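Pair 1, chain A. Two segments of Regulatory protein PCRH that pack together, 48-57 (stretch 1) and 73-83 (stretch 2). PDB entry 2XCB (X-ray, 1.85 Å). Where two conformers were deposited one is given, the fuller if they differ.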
# COMPACT_ATOMS: atom_id res chain seq x y z
N ASP A 48 -11.23 -3.44 -3.72
CA ASP A 48 -11.76 -4.59 -4.41
C ASP A 48 -12.69 -5.33 -3.52
O ASP A 48 -12.25 -6.09 -2.68
CB ASP A 48 -10.64 -5.57 -4.85
CG ASP A 48 -11.18 -6.71 -5.71
OD1 ASP A 48 -10.43 -7.30 -6.51
OD2 ASP A 48 -12.40 -7.06 -5.60
N HIS A 49 -13.98 -5.12 -3.71
CA HIS A 49 -14.99 -5.65 -2.80
C HIS A 49 -15.22 -7.19 -2.87
O HIS A 49 -16.05 -7.71 -2.13
CB HIS A 49 -16.37 -4.99 -3.05
CG HIS A 49 -16.38 -3.49 -2.93
ND1 HIS A 49 -15.34 -2.75 -2.41
CD2 HIS A 49 -17.36 -2.60 -3.21
CE1 HIS A 49 -15.66 -1.47 -2.40
NE2 HIS A 49 -16.88 -1.34 -2.88
N TYR A 50 -14.49 -7.92 -3.74
CA TYR A 50 -14.86 -9.33 -4.04
C TYR A 50 -13.72 -10.31 -3.87
O TYR A 50 -13.92 -11.52 -4.00
CB TYR A 50 -15.44 -9.48 -5.45
CG TYR A 50 -16.56 -8.51 -5.71
CD1 TYR A 50 -16.35 -7.37 -6.49
CD2 TYR A 50 -17.82 -8.68 -5.13
CE1 TYR A 50 -17.37 -6.46 -6.73
CE2 TYR A 50 -18.84 -7.77 -5.34
CZ TYR A 50 -18.61 -6.66 -6.17
OH TYR A 50 -19.60 -5.73 -6.40
N ASP A 51 -12.52 -9.81 -3.63
CA ASP A 51 -11.36 -10.70 -3.57
C ASP A 51 -11.29 -11.27 -2.14
O ASP A 51 -10.87 -10.57 -1.22
CB ASP A 51 -10.05 -9.96 -3.96
CG ASP A 51 -8.92 -10.89 -4.13
OD1 ASP A 51 -8.10 -10.62 -5.04
OD2 ASP A 51 -8.82 -11.91 -3.36
N ALA A 52 -11.75 -12.52 -1.95
CA ALA A 52 -11.77 -13.14 -0.60
C ALA A 52 -10.40 -13.08 0.14
O ALA A 52 -10.37 -13.01 1.36
CB ALA A 52 -12.31 -14.61 -0.67
N ARG A 53 -9.28 -13.16 -0.57
CA ARG A 53 -7.99 -13.05 0.12
C ARG A 53 -7.88 -11.81 1.00
O ARG A 53 -7.29 -11.85 2.13
CB ARG A 53 -6.78 -13.08 -0.83
CG ARG A 53 -6.74 -14.22 -1.87
CD ARG A 53 -5.59 -14.03 -3.00
NE ARG A 53 -5.83 -12.79 -3.75
CZ ARG A 53 -4.91 -12.08 -4.40
NH1 ARG A 53 -3.63 -12.49 -4.46
NH2 ARG A 53 -5.29 -10.98 -5.02
N TYR A 54 -8.43 -10.70 0.52
CA TYR A 54 -8.29 -9.43 1.27
C TYR A 54 -9.09 -9.50 2.58
O TYR A 54 -8.73 -8.89 3.58
CB TYR A 54 -8.79 -8.22 0.46
CG TYR A 54 -8.11 -8.05 -0.88
CD1 TYR A 54 -6.90 -8.69 -1.13
CD2 TYR A 54 -8.66 -7.24 -1.89
CE1 TYR A 54 -6.24 -8.56 -2.42
CE2 TYR A 54 -7.99 -7.10 -3.20
CZ TYR A 54 -6.79 -7.76 -3.39
OH TYR A 54 -6.16 -7.63 -4.61
N PHE A 55 -10.19 -10.24 2.57
CA PHE A 55 -11.09 -10.27 3.77
C PHE A 55 -10.56 -11.25 4.81
O PHE A 55 -10.74 -11.04 6.04
CB PHE A 55 -12.53 -10.57 3.35
CG PHE A 55 -13.11 -9.45 2.50
CD1 PHE A 55 -13.64 -8.30 3.10
CD2 PHE A 55 -13.04 -9.49 1.13
CE1 PHE A 55 -14.10 -7.19 2.31
CE2 PHE A 55 -13.51 -8.39 0.34
CZ PHE A 55 -14.02 -7.27 0.91
N LEU A 56 -9.95 -12.31 4.31
CA LEU A 56 -9.14 -13.29 5.09
C LEU A 56 -8.04 -12.55 5.75
O LEU A 56 -7.82 -12.67 6.95
CB LEU A 56 -8.58 -14.45 4.19
CG LEU A 56 -7.97 -15.56 5.09
CD1 LEU A 56 -9.05 -16.13 6.05
CD2 LEU A 56 -7.32 -16.65 4.27
N GLY A 57 -7.29 -11.76 4.97
CA GLY A 57 -6.19 -10.92 5.54
C GLY A 57 -6.66 -9.93 6.65
O GLY A 57 -6.09 -9.90 7.78
N GLN A 73 -16.93 -10.00 11.38
CA GLN A 73 -17.54 -9.28 10.22
C GLN A 73 -16.76 -9.52 8.92
O GLN A 73 -17.35 -9.77 7.88
CB GLN A 73 -17.64 -7.79 10.48
CG GLN A 73 -18.49 -7.56 11.73
CD GLN A 73 -18.67 -6.12 12.07
OE1 GLN A 73 -17.73 -5.42 12.47
NE2 GLN A 73 -19.88 -5.63 11.87
N SER A 74 -15.44 -9.50 9.01
CA SER A 74 -14.61 -9.71 7.80
C SER A 74 -14.64 -11.16 7.25
O SER A 74 -14.70 -11.44 6.00
CB SER A 74 -13.18 -9.28 8.13
OG SER A 74 -12.47 -9.15 6.90
N TYR A 75 -14.53 -12.10 8.19
CA TYR A 75 -14.67 -13.50 7.90
C TYR A 75 -16.05 -13.79 7.37
O TYR A 75 -16.20 -14.55 6.44
CB TYR A 75 -14.44 -14.31 9.20
CG TYR A 75 -13.01 -14.32 9.71
CD1 TYR A 75 -11.93 -14.26 8.83
CD2 TYR A 75 -12.73 -14.59 11.08
CE1 TYR A 75 -10.62 -14.30 9.27
CE2 TYR A 75 -11.43 -14.63 11.55
CZ TYR A 75 -10.37 -14.53 10.62
OH TYR A 75 -9.09 -14.59 11.10
N SER A 76 -17.10 -13.17 7.93
CA SER A 76 -18.43 -13.45 7.44
C SER A 76 -18.60 -13.03 5.98
O SER A 76 -19.17 -13.77 5.14
CB SER A 76 -19.45 -12.73 8.29
OG SER A 76 -20.67 -13.26 7.88
N TYR A 77 -18.09 -11.84 5.66
CA TYR A 77 -18.16 -11.39 4.24
C TYR A 77 -17.27 -12.26 3.33
O TYR A 77 -17.69 -12.75 2.27
CB TYR A 77 -17.86 -9.90 4.12
CG TYR A 77 -18.03 -9.43 2.70
CD1 TYR A 77 -19.28 -9.07 2.20
CD2 TYR A 77 -16.93 -9.35 1.84
CE1 TYR A 77 -19.45 -8.61 0.83
CE2 TYR A 77 -17.11 -8.90 0.46
CZ TYR A 77 -18.35 -8.53 -0.00
OH TYR A 77 -18.50 -8.14 -1.34
N GLY A 78 -16.06 -12.51 3.77
CA GLY A 78 -15.20 -13.35 2.99
C GLY A 78 -15.85 -14.67 2.58
O GLY A 78 -15.73 -15.14 1.43
N ALA A 79 -16.43 -15.36 3.56
CA ALA A 79 -17.12 -16.63 3.35
C ALA A 79 -18.21 -16.49 2.27
O ALA A 79 -18.45 -17.46 1.55
CB ALA A 79 -17.72 -17.11 4.72
N LEU A 80 -18.89 -15.33 2.18
CA LEU A 80 -19.81 -15.05 1.06
C LEU A 80 -19.10 -15.01 -0.34
O LEU A 80 -19.68 -15.42 -1.37
CB LEU A 80 -20.54 -13.76 1.32
CG LEU A 80 -21.88 -13.79 2.03
CD1 LEU A 80 -22.28 -15.09 2.71
CD2 LEU A 80 -22.07 -12.56 2.89
N MET A 81 -17.85 -14.55 -0.34
CA MET A 81 -17.06 -14.43 -1.55
C MET A 81 -16.43 -15.74 -1.98
O MET A 81 -16.15 -15.90 -3.16
CB MET A 81 -15.99 -13.35 -1.36
CG MET A 81 -16.60 -12.00 -1.02
SD MET A 81 -17.54 -11.31 -2.35
CE MET A 81 -19.24 -11.49 -1.64
N ASP A 82 -16.14 -16.67 -1.06
CA ASP A 82 -15.65 -17.97 -1.49
C ASP A 82 -16.31 -19.04 -0.59
O ASP A 82 -15.82 -19.32 0.50
CB ASP A 82 -14.13 -18.06 -1.41
CG ASP A 82 -13.61 -19.44 -1.86
OD1 ASP A 82 -14.43 -20.34 -2.00
OD2 ASP A 82 -12.41 -19.61 -2.06
N ILE A 83 -17.44 -19.56 -1.04
CA ILE A 83 -18.24 -20.48 -0.24
C ILE A 83 -17.54 -21.83 0.05
O ILE A 83 -18.01 -22.56 0.89
CB ILE A 83 -19.58 -20.73 -0.91
CG1 ILE A 83 -19.39 -21.26 -2.31
CG2 ILE A 83 -20.47 -19.48 -0.91
CD1 ILE A 83 -20.82 -21.48 -3.05

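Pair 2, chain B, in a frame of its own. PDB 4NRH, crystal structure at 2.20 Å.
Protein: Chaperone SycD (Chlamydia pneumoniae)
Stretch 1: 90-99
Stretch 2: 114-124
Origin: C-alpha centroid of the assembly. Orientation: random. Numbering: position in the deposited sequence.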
# COMPACT_ATOMS: atom_id res chain seq x y z
N ASN B 90 3.14 -16.71 -6.15
CA ASN B 90 3.86 -17.59 -7.06
C ASN B 90 3.00 -17.94 -8.27
O ASN B 90 2.23 -18.90 -8.24
CB ASN B 90 4.29 -18.87 -6.33
CG ASN B 90 5.30 -19.70 -7.12
OD1 ASN B 90 5.41 -19.56 -8.34
ND2 ASN B 90 6.03 -20.56 -6.43
N PRO B 91 3.14 -17.15 -9.35
CA PRO B 91 2.33 -17.31 -10.56
C PRO B 91 2.80 -18.45 -11.46
O PRO B 91 2.25 -18.62 -12.55
CB PRO B 91 2.51 -15.97 -11.27
CG PRO B 91 3.87 -15.52 -10.86
CD PRO B 91 4.06 -16.01 -9.44
N PHE B 92 3.79 -19.22 -11.02
CA PHE B 92 4.31 -20.32 -11.83
C PHE B 92 3.78 -21.67 -11.37
O PHE B 92 4.17 -22.71 -11.90
CB PHE B 92 5.84 -20.32 -11.80
CG PHE B 92 6.45 -19.05 -12.34
CD1 PHE B 92 6.55 -18.85 -13.70
CD2 PHE B 92 6.92 -18.07 -11.48
CE1 PHE B 92 7.10 -17.69 -14.21
CE2 PHE B 92 7.48 -16.91 -11.98
CZ PHE B 92 7.57 -16.72 -13.34
N VAL B 93 2.88 -21.66 -10.39
CA VAL B 93 2.21 -22.88 -9.96
C VAL B 93 0.91 -23.03 -10.73
O VAL B 93 -0.04 -22.27 -10.52
CB VAL B 93 1.93 -22.88 -8.45
CG1 VAL B 93 1.31 -24.21 -8.03
CG2 VAL B 93 3.21 -22.62 -7.67
N SER B 94 0.87 -24.02 -11.62
CA SER B 94 -0.23 -24.16 -12.58
C SER B 94 -1.58 -24.44 -11.93
O SER B 94 -2.62 -24.00 -12.43
CB SER B 94 0.09 -25.27 -13.58
OG SER B 94 0.24 -26.51 -12.92
N LYS B 95 -1.58 -25.16 -10.81
CA LYS B 95 -2.83 -25.50 -10.14
C LYS B 95 -3.46 -24.28 -9.47
O LYS B 95 -4.66 -24.27 -9.21
CB LYS B 95 -2.61 -26.62 -9.12
CG LYS B 95 -1.88 -26.21 -7.85
CD LYS B 95 -1.75 -27.40 -6.91
CE LYS B 95 -1.10 -27.01 -5.59
NZ LYS B 95 -0.97 -28.17 -4.68
N PHE B 96 -2.66 -23.26 -9.20
CA PHE B 96 -3.19 -22.01 -8.66
C PHE B 96 -4.06 -21.32 -9.71
O PHE B 96 -5.19 -20.92 -9.43
CB PHE B 96 -2.07 -21.07 -8.22
CG PHE B 96 -1.31 -21.54 -7.01
CD1 PHE B 96 -1.70 -22.67 -6.31
CD2 PHE B 96 -0.20 -20.84 -6.56
CE1 PHE B 96 -1.00 -23.10 -5.20
CE2 PHE B 96 0.51 -21.26 -5.45
CZ PHE B 96 0.11 -22.39 -4.77
N TRP B 97 -3.52 -21.20 -10.92
CA TRP B 97 -4.25 -20.62 -12.04
C TRP B 97 -5.47 -21.46 -12.43
O TRP B 97 -6.51 -20.92 -12.79
CB TRP B 97 -3.33 -20.47 -13.25
CG TRP B 97 -2.39 -19.31 -13.17
CD1 TRP B 97 -1.07 -19.35 -12.82
CD2 TRP B 97 -2.69 -17.95 -13.47
NE1 TRP B 97 -0.53 -18.09 -12.88
CE2 TRP B 97 -1.50 -17.21 -13.28
CE3 TRP B 97 -3.84 -17.28 -13.89
CZ2 TRP B 97 -1.44 -15.83 -13.49
CZ3 TRP B 97 -3.78 -15.91 -14.09
CH2 TRP B 97 -2.59 -15.20 -13.89
N PHE B 98 -5.32 -22.78 -12.36
CA PHE B 98 -6.38 -23.69 -12.78
C PHE B 98 -7.58 -23.58 -11.83
O PHE B 98 -8.72 -23.51 -12.27
CB PHE B 98 -5.87 -25.13 -12.82
CG PHE B 98 -6.60 -26.01 -13.80
CD1 PHE B 98 -7.66 -25.51 -14.55
CD2 PHE B 98 -6.23 -27.33 -13.98
CE1 PHE B 98 -8.33 -26.32 -15.45
CE2 PHE B 98 -6.90 -28.14 -14.88
CZ PHE B 98 -7.95 -27.63 -15.61
N SER B 99 -7.30 -23.58 -10.54
CA SER B 99 -8.34 -23.44 -9.53
C SER B 99 -8.96 -22.05 -9.57
O SER B 99 -10.15 -21.89 -9.29
CB SER B 99 -7.78 -23.73 -8.14
OG SER B 99 -7.37 -25.09 -8.02
N LEU B 114 -11.15 -17.57 -18.84
CA LEU B 114 -10.40 -17.92 -20.04
C LEU B 114 -8.91 -17.60 -19.90
O LEU B 114 -8.06 -18.41 -20.27
CB LEU B 114 -10.98 -17.19 -21.25
CG LEU B 114 -12.25 -17.78 -21.85
CD1 LEU B 114 -12.94 -16.76 -22.74
CD2 LEU B 114 -11.92 -19.04 -22.63
N HIS B 115 -8.62 -16.42 -19.37
CA HIS B 115 -7.24 -16.00 -19.16
C HIS B 115 -6.49 -16.93 -18.22
O HIS B 115 -5.34 -17.30 -18.48
CB HIS B 115 -7.19 -14.57 -18.61
CG HIS B 115 -5.82 -14.11 -18.24
ND1 HIS B 115 -5.44 -13.89 -16.93
CD2 HIS B 115 -4.73 -13.84 -19.00
CE1 HIS B 115 -4.18 -13.50 -16.90
NE2 HIS B 115 -3.72 -13.46 -18.15
N ALA B 116 -7.14 -17.32 -17.13
CA ALA B 116 -6.53 -18.21 -16.14
C ALA B 116 -6.27 -19.59 -16.73
O ALA B 116 -5.22 -20.19 -16.48
CB ALA B 116 -7.41 -18.31 -14.90
N TYR B 117 -7.22 -20.09 -17.51
CA TYR B 117 -7.06 -21.36 -18.21
C TYR B 117 -5.91 -21.30 -19.21
O TYR B 117 -5.14 -22.25 -19.35
CB TYR B 117 -8.36 -21.74 -18.94
CG TYR B 117 -9.47 -22.21 -18.02
CD1 TYR B 117 -9.19 -22.89 -16.85
CD2 TYR B 117 -10.80 -21.99 -18.35
CE1 TYR B 117 -10.21 -23.32 -16.01
CE2 TYR B 117 -11.82 -22.42 -17.53
CZ TYR B 117 -11.52 -23.08 -16.36
OH TYR B 117 -12.54 -23.51 -15.55
N GLY B 118 -5.80 -20.17 -19.90
CA GLY B 118 -4.75 -19.97 -20.88
C GLY B 118 -3.37 -19.98 -20.27
O GLY B 118 -2.43 -20.53 -20.84
N VAL B 119 -3.24 -19.37 -19.09
CA VAL B 119 -1.97 -19.36 -18.37
C VAL B 119 -1.62 -20.77 -17.90
O VAL B 119 -0.46 -21.19 -17.98
CB VAL B 119 -2.01 -18.41 -17.17
CG1 VAL B 119 -0.76 -18.57 -16.31
CG2 VAL B 119 -2.15 -16.97 -17.64
N THR B 120 -2.63 -21.49 -17.41
CA THR B 120 -2.46 -22.87 -16.98
C THR B 120 -1.88 -23.72 -18.11
O THR B 120 -1.01 -24.56 -17.88
CB THR B 120 -3.79 -23.49 -16.50
OG1 THR B 120 -4.38 -22.64 -15.50
CG2 THR B 120 -3.55 -24.87 -15.90
N ALA B 121 -2.39 -23.50 -19.32
CA ALA B 121 -1.91 -24.20 -20.50
C ALA B 121 -0.42 -23.94 -20.74
O ALA B 121 0.35 -24.86 -20.97
CB ALA B 121 -2.72 -23.80 -21.72
N VAL B 122 -0.04 -22.66 -20.69
CA VAL B 122 1.34 -22.25 -20.88
C VAL B 122 2.26 -22.93 -19.86
O VAL B 122 3.33 -23.43 -20.20
CB VAL B 122 1.49 -20.72 -20.76
CG1 VAL B 122 2.96 -20.32 -20.80
CG2 VAL B 122 0.72 -20.03 -21.87
N LEU B 123 1.83 -22.94 -18.60
CA LEU B 123 2.62 -23.50 -17.52
C LEU B 123 2.63 -25.03 -17.55
O LEU B 123 3.51 -25.67 -16.98
CB LEU B 123 2.10 -23.01 -16.17
CG LEU B 123 2.14 -21.49 -15.93
CD1 LEU B 123 1.47 -21.14 -14.61
CD2 LEU B 123 3.57 -20.97 -15.97
N ARG B 124 1.63 -25.60 -18.22
CA ARG B 124 1.41 -27.04 -18.19
C ARG B 124 1.02 -27.54 -19.58
O ARG B 124 -0.13 -27.91 -19.81
CB ARG B 124 0.33 -27.39 -17.16
CG ARG B 124 0.38 -28.81 -16.63
CD ARG B 124 -0.95 -29.17 -15.99
NE ARG B 124 -1.13 -28.56 -14.68
CZ ARG B 124 -2.28 -28.58 -14.00
NH1 ARG B 124 -3.34 -29.18 -14.51
NH2 ARG B 124 -2.36 -27.99 -12.82

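Over 14 central residues, the N, CA and C atoms of pair 2 superpose on those of pair 1 with an RMSD of 0.4 Å. In each pair a non-helical segment, in pair 2 a type I beta turn, leads into a helix that runs nearly antiparallel to a second one: the N-to-C directions differ by 160° in pair 1 and 157° in pair 2, with closest axial approaches of 8.2 and 8.0 Å. The register agrees at one end, where A:Ala52 CA lies 5.0 Å from A:Gly78 CA and, at the matched positions, B:Ser94 CA lies 5.1 Å from B:Thr120 CA.

The central aromatic position is A:Phe55 in pair 1 and B:Trp97 in pair 2. Both point toward the partner helix with chi1 in the m well, and both meet the position occupied by A:Tyr77 or B:Val119. In pair 1 the edge of A:Tyr77 approaches the face of A:Phe55, with ring planes at 58° and CE2 of A:Tyr77 3.5 Å from CZ of A:Phe55. In pair 2 an aliphatic group does this work: B:Val119 CG1 sits 3.3 Å from the centroid of the B:Trp97 five-membered ring, 6° off its normal, a CH-pi contact. The indole is a knob among B:His115, B:Ala116, B:Val119 and B:Leu123.

Polar links are distributed differently. A:Tyr77 OH reaches across to donate to A:His49 O (2.6 Å). The carbonyl at the matched position, B:Pro91 O, instead accepts from B:Trp97 NE1 (2.8 Å), a bond within its own stretch. Likewise, A:Ser74 OG donates to A:Phe55 O (2.7 Å), whereas matched B:Ala116 offers only a methyl, its CB 3.5 Å from B:Trp97 O.

A:Gly78 and B:Thr120 show that the close backbone approach does not require glycine. An ideal CB on A:Gly78 would lie a tight 3.4 Å from A:Phe55 CB. B:Thr120 carries a side chain here, with its OG1 3.3 Å from B:Trp97 CB and donating to B:Ala116 O (2.8 Å) in its own helix.

At the end of the second helix, A:Met81 and B:Leu123 both point toward stretch 1. A:Met81 SD lies at the edge of the A:Tyr50 ring, 5.2 Å from its centroid, while B:Leu123 CD1 packs 3.6 Å from B:Trp97 CD1. One residue on, A:Asp82 CB lies 4.0 Å from A:Ala52 CB; at the matched position B:Arg124 donates through NE and NH2 to B:Ser94 OG, each at 3.0 Å. The buried surface is 647 Å² in pair 2 against 475 Å² in pair 1; B:Trp97, B:Phe98 and B:Arg124 have more area covered than A:Phe55, A:Leu56 and A:Asp82, while B:Val119 has less than A:Tyr77.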